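Local coordinates for SnoaL-like domain protein (Mycobacterium hassiacum, PDB 6P44) that probably isomerises Delta5-3-ketosteroids to their conjugated Delta4 isomers, as a ketosteroid isomerase of the NTF2-like clan, at residues Ala28-Asp32 with Arg107-Met111. The protein carries 1 engineered substitution. Numbering follows the deposited sequence.
Sequences ALYAD and RIKSM
From helix-like angles at Leu29 (phi/psi -75/-21) the chain extends at Tyr30 (-89/149) and runs parallel to the start of strand 108-121. Tyr30 pairs with Ile108, CA to CA 4.4 Å; Ile108 N donates to Leu29 O (2.9 Å, 168°) and Ile108 O accepts from Ala31 N (2.9 Å, 177°). Both side chains of the pair leave the same sheet face. Ile108 (m, t) sets CD1 over the Tyr30 ring in a CH-pi contact, 4.0 Å from the centroid and 6° off its normal, and CG2 3.5 Å from Tyr30 CE1; Ile108 CD1 also meets Leu29 CB at 3.8 Å. The ring (chi1 m) fills the hollow between Ile108 and Met111, with Tyr14 and Val36 also against it. Tyr30 OH, hydrogen-bonded to Tyr55 OH, lies 3.4 Å from Met111 CB at the ring edge. This helix-to-strand passage belongs to the NTF2-like cone, whose pocket Met111 lines beside bound dinitrophenol; Lys109 and Ser110, both facing Thr101, form a classic beta bulge. Arg107, salt-bridged to Asp105, packs CB 3.4 Å from Leu29 O; water 1 accepts from Arg107 NH1 (2.9 Å) and donates to Ala28 O (2.7 Å).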
ATOM      1  N   ALA B  28      -9.425   1.960  19.804  1.00 18.98           N
ATOM      2  CA  ALA B  28     -10.566   2.850  19.674  1.00 19.98           C
ATOM      3  C   ALA B  28     -10.610   3.547  18.321  1.00 19.55           C
ATOM      4  O   ALA B  28     -11.668   4.054  17.934  1.00 21.58           O
ATOM      5  CB  ALA B  28     -10.530   3.889  20.799  1.00 21.02           C
ATOM      6  N   LEU B  29      -9.491   3.598  17.600  1.00 17.18           N
ATOM      7  CA  LEU B  29      -9.499   4.178  16.263  1.00 15.86           C
ATOM      8  C   LEU B  29     -10.139   3.257  15.236  1.00 16.12           C
ATOM      9  O   LEU B  29     -10.545   3.726  14.165  1.00 16.10           O
ATOM     10  CB  LEU B  29      -8.072   4.492  15.805  1.00 15.89           C
ATOM     11  CG  LEU B  29      -7.320   5.521  16.642  1.00 17.43           C
ATOM     12  CD1 LEU B  29      -5.941   5.710  16.064  1.00 18.84           C
ATOM     13  CD2 LEU B  29      -8.067   6.851  16.674  1.00 19.01           C
ATOM     14  N   TYR B  30     -10.206   1.965  15.523  1.00 14.49           N
ATOM     15  CA  TYR B  30     -10.709   0.990  14.573  1.00 15.04           C
ATOM     16  C   TYR B  30     -12.216   0.830  14.705  1.00 16.12           C
ATOM     17  O   TYR B  30     -12.788   0.987  15.787  1.00 17.48           O
ATOM     18  CB  TYR B  30     -10.046  -0.360  14.806  1.00 14.60           C
ATOM     19  CG  TYR B  30      -8.635  -0.471  14.258  1.00 13.01           C
ATOM     20  CD1 TYR B  30      -8.428  -0.893  12.956  1.00 12.74           C
ATOM     21  CD2 TYR B  30      -7.525  -0.198  15.048  1.00 14.38           C
ATOM     22  CE1 TYR B  30      -7.159  -1.052  12.444  1.00 13.28           C
ATOM     23  CE2 TYR B  30      -6.232  -0.359  14.542  1.00 13.41           C
ATOM     24  CZ  TYR B  30      -6.063  -0.774  13.229  1.00 13.07           C
ATOM     25  OH  TYR B  30      -4.820  -0.953  12.664  1.00 13.10           O
ATOM     26  N   ALA B  31     -12.848   0.516  13.575  1.00 15.67           N
ATOM     27  CA  ALA B  31     -14.262   0.182  13.524  1.00 16.00           C
ATOM     28  C   ALA B  31     -14.540  -1.133  14.249  1.00 16.01           C
ATOM     29  O   ALA B  31     -13.651  -1.968  14.441  1.00 16.55           O
ATOM     30  CB  ALA B  31     -14.700   0.063  12.065  1.00 16.89           C
ATOM     31  N   ASP B  32     -15.804  -1.324  14.634  1.00 16.75           N
ATOM     32  CA  ASP B  32     -16.183  -2.527  15.372  1.00 18.34           C
ATOM     33  C   ASP B  32     -15.850  -3.798  14.596  1.00 19.59           C
ATOM     34  O   ASP B  32     -15.476  -4.815  15.197  1.00 20.96           O
ATOM     35  CB  ASP B  32     -17.686  -2.522  15.678  1.00 20.07           C
ATOM     36  CG  ASP B  32     -18.111  -1.443  16.682  1.00 23.61           C
ATOM     37  OD1 ASP B  32     -17.262  -0.811  17.346  1.00 25.02           O
ATOM     38  OD2 ASP B  32     -19.334  -1.237  16.794  1.00 26.92           O
ATOM     39  N   ARG B 107     -13.594   6.004  11.271  0.62 15.82           N
ATOM     40  CA  ARG B 107     -12.818   4.984  11.959  0.62 15.86           C
ATOM     41  C   ARG B 107     -12.206   4.015  10.949  0.62 14.65           C
ATOM     42  O   ARG B 107     -12.692   3.862   9.823  0.62 13.92           O
ATOM     43  CB  ARG B 107     -13.658   4.287  13.031  0.62 17.16           C
ATOM     44  CG  ARG B 107     -13.963   5.233  14.208  0.62 18.69           C
ATOM     45  CD  ARG B 107     -14.629   4.530  15.381  0.62 19.50           C
ATOM     46  NE  ARG B 107     -16.034   4.245  15.119  0.62 20.28           N
ATOM     47  CZ  ARG B 107     -16.837   3.609  15.969  0.62 20.84           C
ATOM     48  NH1 ARG B 107     -16.382   3.203  17.146  0.62 21.13           N
ATOM     49  NH2 ARG B 107     -18.101   3.382  15.644  0.62 22.12           N
ATOM     50  N   ILE B 108     -11.089   3.412  11.346  1.00 13.27           N
ATOM     51  CA  ILE B 108     -10.304   2.555  10.460  1.00 12.57           C
ATOM     52  C   ILE B 108     -11.086   1.284  10.169  1.00 12.79           C
ATOM     53  O   ILE B 108     -11.425   0.533  11.086  1.00 13.52           O
ATOM     54  CB  ILE B 108      -8.932   2.215  11.059  1.00 12.47           C
ATOM     55  CG1 ILE B 108      -8.150   3.472  11.437  1.00 13.54           C
ATOM     56  CG2 ILE B 108      -8.146   1.371  10.061  1.00 12.65           C
ATOM     57  CD1 ILE B 108      -6.979   3.162  12.367  1.00 14.01           C
ATOM     58  N   LYS B 109     -11.382   1.048   8.890  0.74 12.48           N
ATOM     59  CA  LYS B 109     -12.042  -0.181   8.447  0.74 13.31           C
ATOM     60  C   LYS B 109     -11.047  -1.322   8.238  0.74 12.96           C
ATOM     61  O   LYS B 109     -11.342  -2.474   8.575  0.74 13.68           O
ATOM     62  CB  LYS B 109     -12.792   0.105   7.139  0.74 15.94           C
ATOM     63  CG  LYS B 109     -13.430  -1.110   6.453  0.74 20.19           C
ATOM     64  CD  LYS B 109     -14.029  -0.701   5.101  0.74 23.62           C
ATOM     65  CE  LYS B 109     -14.707  -1.871   4.397  0.74 27.23           C
ATOM     66  NZ  LYS B 109     -15.492  -1.447   3.195  0.74 29.61           N
ATOM     67  N   SER B 110      -9.879  -1.028   7.673  1.00 12.73           N
ATOM     68  CA  SER B 110      -8.880  -2.052   7.422  1.00 12.84           C
ATOM     69  C   SER B 110      -7.489  -1.455   7.543  1.00 11.82           C
ATOM     70  O   SER B 110      -7.264  -0.286   7.224  1.00 12.17           O
ATOM     71  CB  SER B 110      -9.060  -2.693   6.040  1.00 13.08           C
ATOM     72  OG  SER B 110      -8.735  -1.816   4.986  1.00 14.53           O
ATOM     73  N   MET B 111      -6.549  -2.287   7.985  1.00 11.29           N
ATOM     74  CA  MET B 111      -5.133  -1.948   7.945  1.00 11.51           C
ATOM     75  C   MET B 111      -4.369  -3.138   7.382  1.00 10.34           C
ATOM     76  O   MET B 111      -4.674  -4.296   7.699  1.00 11.39           O
ATOM     77  CB  MET B 111      -4.605  -1.605   9.341  1.00 12.02           C
ATOM     78  CG  MET B 111      -3.143  -1.186   9.377  1.00 12.57           C
ATOM     79  SD  MET B 111      -1.997  -2.596   9.512  1.00 12.16           S
ATOM     80  CE  MET B 111      -1.758  -2.613  11.279  1.00 13.71           C
TER
HETATM   81  O   HOH W   1     -14.133   3.653  18.916  1.00 25.11           O
HETATM   82  O   HOH W   2     -18.176   1.398  18.610  1.00 25.47           O